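Local atomic coordinates of thioesterase (Streptomyces sp. WAC02707, PDB entry 6VAP), a protein that probably hydrolyses acyl thioesters on the carrier domains of the borrelidin polyketide synthase, as a type II thioesterase of the alpha/beta-hydrolase superfamily. Residues 137-142 / 177-182; 11-16 / 62-67; 196-201 / 221-226. All coordinates share one frame; numbering follows the deposited sequence.

Contact 1. Residues 137-142 / 177-182; sequences TVHLLS and DYRAAE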
loop_
_atom_site.group_PDB
_atom_site.type_symbol
_atom_site.label_atom_id
_atom_site.label_comp_id
_atom_site.label_asym_id
_atom_site.label_seq_id
_atom_site.Cartn_x
_atom_site.Cartn_y
_atom_site.Cartn_z
ATOM N N THR A 137 -6.195 -12.619 14.677
ATOM C CA THR A 137 -6.811 -13.924 14.440
ATOM C C THR A 137 -7.921 -13.869 13.395
ATOM O O THR A 137 -8.576 -14.884 13.153
ATOM C CB THR A 137 -7.370 -14.520 15.746
ATOM O OG1 THR A 137 -8.532 -13.792 16.136
ATOM C CG2 THR A 137 -6.341 -14.450 16.864
ATOM N N VAL A 138 -8.143 -12.720 12.761
ATOM C CA VAL A 138 -9.223 -12.616 11.779
ATOM C C VAL A 138 -9.047 -13.655 10.675
ATOM O O VAL A 138 -10.021 -14.236 10.184
ATOM C CB VAL A 138 -9.297 -11.184 11.212
ATOM C CG1 VAL A 138 -10.098 -11.151 9.968
ATOM C CG2 VAL A 138 -9.891 -10.247 12.263
ATOM N N HIS A 139 -7.810 -13.897 10.258
ATOM C CA HIS A 139 -7.548 -14.871 9.207
ATOM C C HIS A 139 -7.843 -16.299 9.641
ATOM O O HIS A 139 -7.930 -17.172 8.783
ATOM C CB HIS A 139 -6.098 -14.782 8.723
ATOM C CG HIS A 139 -5.084 -15.238 9.725
ATOM N ND1 HIS A 139 -4.757 -14.494 10.838
ATOM C CD2 HIS A 139 -4.326 -16.360 9.791
ATOM C CE1 HIS A 139 -3.830 -15.132 11.535
ATOM N NE2 HIS A 139 -3.545 -16.264 10.917
ATOM N N LEU A 140 -7.976 -16.562 10.934
ATOM C CA LEU A 140 -8.245 -17.890 11.459
ATOM C C LEU A 140 -9.723 -18.157 11.689
ATOM O O LEU A 140 -10.078 -19.275 12.063
ATOM C CB LEU A 140 -7.487 -18.088 12.779
ATOM C CG LEU A 140 -5.976 -17.911 12.698
ATOM C CD1 LEU A 140 -5.340 -17.944 14.087
ATOM C CD2 LEU A 140 -5.361 -18.962 11.791
ATOM N N LEU A 141 -10.593 -17.179 11.464
ATOM C CA LEU A 141 -12.017 -17.389 11.691
ATOM C C LEU A 141 -12.617 -18.356 10.673
ATOM O O LEU A 141 -12.125 -18.503 9.554
ATOM C CB LEU A 141 -12.771 -16.068 11.615
ATOM C CG LEU A 141 -12.325 -14.955 12.564
ATOM C CD1 LEU A 141 -12.782 -13.602 12.040
ATOM C CD2 LEU A 141 -12.855 -15.217 13.950
ATOM N N SER A 142 -13.688 -19.029 11.083
ATOM C CA SER A 142 -14.442 -19.873 10.174
ATOM C C SER A 142 -14.976 -19.044 9.011
ATOM O O SER A 142 -15.050 -17.812 9.070
ATOM C CB SER A 142 -15.610 -20.537 10.903
ATOM O OG SER A 142 -16.732 -19.678 10.947
ATOM N N ASP A 177 -5.072 -12.337 2.413
ATOM C CA ASP A 177 -4.601 -10.969 2.634
ATOM C C ASP A 177 -4.514 -10.662 4.125
ATOM O O ASP A 177 -3.530 -10.093 4.612
ATOM C CB ASP A 177 -5.555 -9.971 1.958
ATOM C CG ASP A 177 -5.365 -9.868 0.458
ATOM O OD1 ASP A 177 -4.417 -10.461 -0.072
ATOM O OD2 ASP A 177 -6.201 -9.189 -0.191
ATOM N N TYR A 178 -5.571 -10.984 4.859
ATOM C CA TYR A 178 -5.534 -10.777 6.301
ATOM C C TYR A 178 -4.423 -11.592 6.944
ATOM O O TYR A 178 -3.707 -11.096 7.827
ATOM C CB TYR A 178 -6.898 -11.108 6.903
ATOM C CG TYR A 178 -7.802 -9.876 6.986
ATOM C CD1 TYR A 178 -7.769 -9.021 8.089
ATOM C CD2 TYR A 178 -8.680 -9.578 5.962
ATOM C CE1 TYR A 178 -8.593 -7.905 8.162
ATOM C CE2 TYR A 178 -9.508 -8.458 6.018
ATOM C CZ TYR A 178 -9.462 -7.634 7.120
ATOM O OH TYR A 178 -10.287 -6.533 7.176
ATOM N N ARG A 179 -4.286 -12.850 6.542
ATOM C CA ARG A 179 -3.205 -13.660 7.073
ATOM C C ARG A 179 -1.883 -12.929 6.880
ATOM O O ARG A 179 -1.055 -12.863 7.793
ATOM C CB ARG A 179 -3.194 -15.032 6.383
ATOM C CG ARG A 179 -1.963 -15.889 6.684
ATOM C CD ARG A 179 -2.095 -17.290 6.101
ATOM N NE ARG A 179 -3.054 -18.095 6.840
ATOM C CZ ARG A 179 -2.815 -18.626 8.031
ATOM N NH1 ARG A 179 -1.640 -18.437 8.618
ATOM N NH2 ARG A 179 -3.758 -19.343 8.634
ATOM N N ALA A 180 -1.677 -12.351 5.691
ATOM C CA ALA A 180 -0.429 -11.665 5.411
ATOM C C ALA A 180 -0.280 -10.476 6.334
ATOM O O ALA A 180 0.814 -10.252 6.863
ATOM C CB ALA A 180 -0.383 -11.234 3.946
ATOM N N ALA A 181 -1.373 -9.705 6.534
ATOM C CA ALA A 181 -1.332 -8.537 7.417
ATOM C C ALA A 181 -1.064 -8.934 8.865
ATOM O O ALA A 181 -0.354 -8.229 9.589
ATOM C CB ALA A 181 -2.652 -7.751 7.337
ATOM N N GLU A 182 -1.673 -10.015 9.324
ATOM C CA GLU A 182 -1.629 -10.360 10.738
ATOM C C GLU A 182 -0.417 -11.195 11.137
ATOM O O GLU A 182 -0.014 -11.144 12.297
ATOM C CB GLU A 182 -2.912 -11.104 11.126
ATOM C CG GLU A 182 -4.082 -10.205 11.312
ATOM C CD GLU A 182 -5.402 -10.969 11.478
ATOM O OE1 GLU A 182 -5.642 -11.905 10.679
ATOM O OE2 GLU A 182 -6.192 -10.635 12.409
HETATM O O HOH W 1 -1.576 -18.338 11.548
HETATM O O HOH W 2 -6.123 -19.125 7.708
#
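Glu182, in the last turn of helix 167-182, presents its carboxylate end-on to the short 3-10 turn at 138-140. The contact thus joins that helix to the loop between strand 120-124 and helix 143-149, in a helical excursion before strand 196-201 consistent with the lid of alpha/beta-hydrolase thioesterases. The Glu182 chain runs extended beyond CG (chi2 171°), so both oxygens reach the turn's N-terminal end. OE2 takes the backbone N of Val138 at 2.9 Å and OE1 the backbone N of His139 at 3.0 Å, each through the syn lone pair. OE1 also accepts from His139 ND1, at 2.7 Å; that donor stands above the carboxylate plane, while the oxygen lies close to the imidazole plane. This second grip depends on the His139 torsion: CG sits in the crowded position between the backbone N and the carbonyl carbon (chi1 69°).

The CD2 edge of the imidazole meets Arg179. Bent at chi3 (-72°), that chain turns its guanidinium so that His139 CD2 points into the centre of one face, 3.2 Å from Arg179 CZ, with the two planes nearly perpendicular. Water 1 bridges His139 NE2 and Arg179 NH1, and water 2 links Arg179 NH2 to the His139 carbonyl. Leu140 lays CG over one face of the imidazole. Nearer the start of the segment, Val138 CG1 makes a CH-pi contact over the Tyr178 ring.

With ND1 donating to a carboxylate and a guanidinium beside the ring, His139 is oriented as well as buried; the acidic partner would favour its protonated form and the neighbouring arginine would oppose it.

Contact 2. Residues 11-16 / 62-67; sequences DVWIRQ and QDRRAE
The indole of Trp13 carries the guanidinium of Arg64 on one face: Arg64 NH1 stands 3.3 Å from Trp13 CD2, and CZ lies 4.2 Å from the centroid of the five-membered ring, almost on its normal, a cation-pi contact. The two planes are 78° apart, so the guanidinium comes down edge first. Val12 CG2, anti to its backbone N, lies over one face of the guanidinium, toward its rim, and comes within 3.2 Å of Arg64 NE. A further part of the guanidinium edge is taken by Glu67, the last residue of the type I turn 64-67: NE donates to OE2 at 2.7 Å, nearly straight at 169°, and NH2 to OE1, a side-on salt bridge within the turn. A bend at chi3 (74°) brings the group round to these partners.

Arg15 forms an end-on, two-pronged salt bridge with Asp63, tip to tip, NH1 donating to OD1 at 2.9 Å and NH2 to OD2 at 2.7 Å. Bent at chi2, the same chain folds back so that NH2 also donates to the carbonyl O of Val12, 2.7 Å away. Asp11 OD1 accepts from the backbone N of Ile14, an Asx motif that shapes the turn into strand 14-15.

Residues 62-67 lie in the loop between strand 52-56 and helix 73-87, where the Gln57 carbonyl accepts from Arg64 NH1. Strand 14-15 is an outermost strand of the sheet, antiparallel to 52-56; Trp13 packs on Val56 of that strand and on Leu80 of helix 73-87.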
loop_
_atom_site.group_PDB
_atom_site.type_symbol
_atom_site.label_atom_id
_atom_site.label_comp_id
_atom_site.label_asym_id
_atom_site.label_seq_id
_atom_site.Cartn_x
_atom_site.Cartn_y
_atom_site.Cartn_z
ATOM N N ASP A 11 0.128 -5.346 -16.991
ATOM C CA ASP A 11 0.399 -6.770 -16.896
ATOM C C ASP A 11 -0.478 -7.351 -15.782
ATOM O O ASP A 11 -1.354 -6.678 -15.227
ATOM C CB ASP A 11 1.891 -7.024 -16.653
ATOM C CG ASP A 11 2.432 -6.275 -15.447
ATOM O OD1 ASP A 11 1.893 -6.456 -14.344
ATOM O OD2 ASP A 11 3.400 -5.504 -15.610
ATOM N N VAL A 12 -0.242 -8.624 -15.463
ATOM C CA VAL A 12 -1.069 -9.311 -14.480
ATOM C C VAL A 12 -0.951 -8.643 -13.127
ATOM O O VAL A 12 -1.934 -8.580 -12.372
ATOM C CB VAL A 12 -0.681 -10.804 -14.416
ATOM C CG1 VAL A 12 0.678 -10.986 -13.755
ATOM C CG2 VAL A 12 -1.744 -11.592 -13.668
ATOM N N TRP A 13 0.232 -8.106 -12.807
ATOM C CA TRP A 13 0.439 -7.500 -11.493
ATOM C C TRP A 13 0.127 -6.005 -11.449
ATOM O O TRP A 13 -0.398 -5.497 -10.453
ATOM C CB TRP A 13 1.899 -7.692 -11.039
ATOM C CG TRP A 13 2.213 -9.034 -10.503
ATOM C CD1 TRP A 13 2.751 -10.106 -11.189
ATOM C CD2 TRP A 13 2.119 -9.433 -9.140
ATOM N NE1 TRP A 13 2.925 -11.169 -10.326
ATOM C CE2 TRP A 13 2.583 -10.770 -9.061
ATOM C CE3 TRP A 13 1.719 -8.782 -7.968
ATOM C CZ2 TRP A 13 2.598 -11.479 -7.876
ATOM C CZ3 TRP A 13 1.744 -9.500 -6.780
ATOM C CH2 TRP A 13 2.167 -10.833 -6.754
ATOM N N ILE A 14 0.475 -5.283 -12.502
ATOM C CA ILE A 14 0.546 -3.827 -12.471
ATOM C C ILE A 14 -0.478 -3.279 -13.438
ATOM O O ILE A 14 -0.360 -3.496 -14.647
ATOM C CB ILE A 14 1.952 -3.315 -12.823
ATOM C CG1 ILE A 14 2.967 -3.881 -11.805
ATOM C CG2 ILE A 14 1.961 -1.796 -12.828
ATOM C CD1 ILE A 14 4.400 -3.680 -12.183
ATOM N N ARG A 15 -1.454 -2.541 -12.919
ATOM C CA ARG A 15 -2.536 -1.994 -13.727
ATOM C C ARG A 15 -2.309 -0.494 -13.892
ATOM O O ARG A 15 -2.241 0.246 -12.903
ATOM C CB ARG A 15 -3.893 -2.272 -13.082
ATOM C CG ARG A 15 -4.127 -3.741 -12.714
ATOM C CD ARG A 15 -4.126 -4.620 -13.974
ATOM N NE ARG A 15 -3.891 -6.023 -13.641
ATOM C CZ ARG A 15 -4.841 -6.939 -13.498
ATOM N NH1 ARG A 15 -6.113 -6.602 -13.653
ATOM N NH2 ARG A 15 -4.508 -8.194 -13.201
ATOM N N GLN A 16 -2.204 -0.049 -15.133
ATOM C CA GLN A 16 -2.030 1.358 -15.491
ATOM C C GLN A 16 -3.353 1.807 -16.101
ATOM O O GLN A 16 -3.663 1.485 -17.252
ATOM C CB GLN A 16 -0.866 1.496 -16.469
ATOM C CG GLN A 16 -0.549 2.926 -16.875
ATOM C CD GLN A 16 0.554 3.010 -17.909
ATOM O OE1 GLN A 16 0.967 2.004 -18.464
ATOM N NE2 GLN A 16 1.033 4.212 -18.171
ATOM N N GLN A 62 -10.654 -10.822 -8.611
ATOM C CA GLN A 62 -11.099 -10.364 -9.922
ATOM C C GLN A 62 -10.526 -11.251 -11.018
ATOM O O GLN A 62 -10.810 -12.446 -11.053
ATOM C CB GLN A 62 -10.721 -8.898 -10.130
ATOM C CG GLN A 62 -11.286 -7.967 -9.037
ATOM C CD GLN A 62 -10.853 -6.521 -9.232
ATOM O OE1 GLN A 62 -9.816 -6.248 -9.819
ATOM N NE2 GLN A 62 -11.657 -5.587 -8.734
ATOM N N ASP A 63 -9.760 -10.680 -11.944
ATOM C CA ASP A 63 -9.255 -11.455 -13.069
ATOM C C ASP A 63 -8.208 -12.460 -12.622
ATOM O O ASP A 63 -7.914 -13.387 -13.379
ATOM C CB ASP A 63 -8.658 -10.528 -14.128
ATOM C CG ASP A 63 -7.495 -9.715 -13.588
ATOM O OD1 ASP A 63 -7.730 -8.827 -12.749
ATOM O OD2 ASP A 63 -6.358 -9.975 -14.006
ATOM N N ARG A 64 -7.629 -12.294 -11.423
ATOM C CA ARG A 64 -6.675 -13.251 -10.868
ATOM C C ARG A 64 -7.314 -14.231 -9.873
ATOM O O ARG A 64 -6.602 -14.855 -9.079
ATOM C CB ARG A 64 -5.527 -12.498 -10.190
ATOM C CG ARG A 64 -4.867 -11.449 -11.056
ATOM C CD ARG A 64 -3.591 -10.980 -10.451
ATOM N NE ARG A 64 -2.532 -11.973 -10.584
ATOM C CZ ARG A 64 -1.267 -11.818 -10.202
ATOM N NH1 ARG A 64 -0.880 -10.721 -9.574
ATOM N NH2 ARG A 64 -0.402 -12.816 -10.384
ATOM N N ARG A 65 -8.643 -14.365 -9.881
ATOM C CA ARG A 65 -9.300 -15.192 -8.872
ATOM C C ARG A 65 -8.831 -16.639 -8.945
ATOM O O ARG A 65 -8.758 -17.321 -7.920
ATOM C CB ARG A 65 -10.819 -15.111 -9.033
ATOM C CG ARG A 65 -11.558 -14.997 -7.718
ATOM C CD ARG A 65 -13.055 -14.798 -7.934
ATOM N NE ARG A 65 -13.494 -13.462 -7.524
ATOM C CZ ARG A 65 -13.933 -12.518 -8.355
ATOM N NH1 ARG A 65 -14.004 -12.745 -9.663
ATOM N NH2 ARG A 65 -14.306 -11.338 -7.875
ATOM N N ALA A 66 -8.510 -17.126 -10.140
ATOM C CA ALA A 66 -8.059 -18.509 -10.266
ATOM C C ALA A 66 -6.710 -18.719 -9.581
ATOM O O ALA A 66 -6.437 -19.815 -9.070
ATOM C CB ALA A 66 -7.969 -18.908 -11.741
ATOM N N GLU A 67 -5.863 -17.691 -9.542
ATOM C CA GLU A 67 -4.564 -17.839 -8.899
ATOM C C GLU A 67 -4.725 -17.984 -7.392
ATOM O O GLU A 67 -5.581 -17.351 -6.775
ATOM C CB GLU A 67 -3.670 -16.643 -9.232
ATOM C CG GLU A 67 -3.537 -16.409 -10.740
ATOM C CD GLU A 67 -2.521 -15.331 -11.075
ATOM O OE1 GLU A 67 -1.366 -15.452 -10.600
ATOM O OE2 GLU A 67 -2.888 -14.366 -11.810
HETATM O O HOH W 3 2.363 -14.446 -10.382
#

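Contact 3. Residues 196-201 / 221-226; sequences IHALTG and GPFTLD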
loop_
_atom_site.group_PDB
_atom_site.type_symbol
_atom_site.label_atom_id
_atom_site.label_comp_id
_atom_site.label_asym_id
_atom_site.label_seq_id
_atom_site.Cartn_x
_atom_site.Cartn_y
_atom_site.Cartn_z
ATOM N N ILE A 196 9.369 9.587 4.471
ATOM C CA ILE A 196 8.211 8.794 4.827
ATOM C C ILE A 196 7.126 9.748 5.286
ATOM O O ILE A 196 7.362 10.624 6.125
ATOM C CB ILE A 196 8.527 7.772 5.927
ATOM C CG1 ILE A 196 9.407 6.650 5.379
ATOM C CG2 ILE A 196 7.170 7.135 6.449
ATOM C CD1 ILE A 196 9.763 5.566 6.377
ATOM N N HIS A 197 5.953 9.629 4.689
ATOM C CA HIS A 197 4.802 10.437 5.061
ATOM C C HIS A 197 3.723 9.476 5.528
ATOM O O HIS A 197 3.228 8.659 4.748
ATOM C CB HIS A 197 4.291 11.317 3.913
ATOM C CG HIS A 197 3.309 12.369 4.358
ATOM N ND1 HIS A 197 3.123 13.554 3.680
ATOM C CD2 HIS A 197 2.461 12.417 5.419
ATOM C CE1 HIS A 197 2.210 14.283 4.298
ATOM N NE2 HIS A 197 1.784 13.613 5.352
ATOM N N ALA A 198 3.354 9.572 6.788
ATOM C CA ALA A 198 2.378 8.678 7.370
ATOM C C ALA A 198 1.043 9.397 7.446
ATOM O O ALA A 198 0.981 10.605 7.704
ATOM C CB ALA A 198 2.842 8.249 8.747
ATOM N N LEU A 199 -0.030 8.651 7.233
ATOM C CA LEU A 199 -1.381 9.195 7.213
ATOM C C LEU A 199 -2.279 8.276 8.029
ATOM O O LEU A 199 -2.267 7.056 7.827
ATOM C CB LEU A 199 -1.907 9.321 5.785
ATOM C CG LEU A 199 -0.927 9.903 4.775
ATOM C CD1 LEU A 199 -1.467 9.677 3.394
ATOM C CD2 LEU A 199 -0.671 11.390 4.996
ATOM N N THR A 200 -3.030 8.846 8.970
ATOM C CA THR A 200 -3.795 8.020 9.891
ATOM C C THR A 200 -5.103 8.722 10.240
ATOM O O THR A 200 -5.227 9.938 10.121
ATOM C CB THR A 200 -2.941 7.688 11.137
ATOM O OG1 THR A 200 -3.580 6.650 11.896
ATOM C CG2 THR A 200 -2.731 8.937 12.004
ATOM N N GLY A 201 -6.083 7.940 10.656
ATOM C CA GLY A 201 -7.313 8.478 11.179
ATOM C C GLY A 201 -7.242 8.625 12.686
ATOM O O GLY A 201 -6.609 7.853 13.365
ATOM N N GLY A 221 15.641 9.833 6.340
ATOM C CA GLY A 221 15.129 10.989 5.649
ATOM C C GLY A 221 14.032 11.684 6.440
ATOM O O GLY A 221 13.733 11.349 7.591
ATOM N N PRO A 222 13.428 12.697 5.839
ATOM C CA PRO A 222 12.415 13.478 6.560
ATOM C C PRO A 222 11.150 12.668 6.797
ATOM O O PRO A 222 10.786 11.796 6.004
ATOM C CB PRO A 222 12.145 14.669 5.634
ATOM C CG PRO A 222 12.560 14.207 4.265
ATOM C CD PRO A 222 13.655 13.161 4.463
ATOM N N PHE A 223 10.486 12.961 7.917
ATOM C CA PHE A 223 9.260 12.281 8.301
ATOM C C PHE A 223 8.145 13.289 8.565
ATOM O O PHE A 223 8.348 14.338 9.181
ATOM C CB PHE A 223 9.462 11.419 9.533
ATOM C CG PHE A 223 8.184 10.770 10.017
ATOM C CD1 PHE A 223 7.683 9.682 9.379
ATOM C CD2 PHE A 223 7.488 11.287 11.091
ATOM C CE1 PHE A 223 6.449 9.072 9.793
ATOM C CE2 PHE A 223 6.283 10.712 11.519
ATOM C CZ PHE A 223 5.784 9.610 10.884
ATOM N N THR A 224 6.952 12.967 8.099
ATOM C CA THR A 224 5.790 13.806 8.350
ATOM C C THR A 224 4.621 12.879 8.648
ATOM O O THR A 224 4.509 11.796 8.068
ATOM C CB THR A 224 5.472 14.748 7.162
ATOM O OG1 THR A 224 5.338 13.990 5.955
ATOM C CG2 THR A 224 6.593 15.776 6.971
ATOM N N LEU A 225 3.786 13.283 9.589
ATOM C CA LEU A 225 2.606 12.528 9.966
ATOM C C LEU A 225 1.410 13.455 9.908
ATOM O O LEU A 225 1.427 14.529 10.523
ATOM C CB LEU A 225 2.734 11.961 11.357
ATOM C CG LEU A 225 1.485 11.310 11.949
ATOM C CD1 LEU A 225 1.029 10.126 11.127
ATOM C CD2 LEU A 225 1.747 10.886 13.395
ATOM N N ASP A 226 0.372 13.041 9.174
ATOM C CA ASP A 226 -0.860 13.813 9.039
ATOM C C ASP A 226 -2.005 12.966 9.566
ATOM O O ASP A 226 -2.120 11.798 9.183
ATOM C CB ASP A 226 -1.159 14.207 7.581
ATOM C CG ASP A 226 -0.504 15.512 7.181
ATOM O OD1 ASP A 226 -0.741 16.543 7.865
ATOM O OD2 ASP A 226 0.222 15.530 6.168
HETATM O O HOH W 4 7.841 13.452 4.698
#
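His197 lays one face of its imidazole beneath Thr224: Thr224 OG1 sits 3.0 Å from His197 CG, over the centre of the ring. Two torsions set this up: His197 CG is anti to its backbone N (chi1 -167°), which leans the ring across to the next strand, and Thr224 OG1 takes the crowded position between backbone N and carbonyl carbon. At the ring edge His197 NE2 donates to Asp226 OD2 at 2.6 Å, bent to 131° although the oxygen lies in the imidazole plane. ND1 is bonded in turn to His249 of helix 239-250, so both ring nitrogens are engaged and the rotation of the ring is fixed. The nearby carboxylate would tend to raise the histidine's pKa. Water 4 joins Thr224 OG1 to the Ile196 carbonyl.

Beneath these side chains run two parallel strands; the axes of 196-201 and 223-226 are 14° apart. With helix 209-213 between them in sequence they form a beta-alpha-beta unit at the end of the alpha/beta-hydrolase sheet, where the whole strand 223-228 is outermost. The backbone ladder alternates: Ile196 N donates to Pro222 O, Thr224 N to Ile196 O, Ala198 N to Thr224 O at 2.8 Å, Asp226 N to Ala198 O, and Thr200 N to Asp226 O.

On the other face, Ile196, Ala198, Phe223 and Leu225 make an apolar patch. Phe223 and Leu225 both have CG anti to the backbone N and lean toward 196-201. Ala198 CB meets Leu225 CD1 at 3.5 Å and Phe223 CE1 at 3.8 Å, while Ile196 CG2 lies at the phenyl edge; helix 209-213 packs against Phe223 and Leu225.

Contacts 2 and 3 belong to the same sheet, one at each outermost strand, on opposite sides of the chain's centre and about 30 Å apart between centres. Both are partly buried. Contact 3 is strand to strand, with a regular backbone ladder; contact 2 ties strand 14-15 and the residues leading into it to an irregular loop, mainly through side chains, with one salt bridge across and a cation-pi contact. Contact 1 is at the surface and touches no strand: a carboxylate on helix 167-182 grips the turn before helix 143-149. Helix 167-182 is followed in the chain by strand 196-201 of contact 3. A histidine-carboxylate bond occurs in contacts 1 and 3, whereas contact 2 pairs Asp63 and Glu67 with arginines.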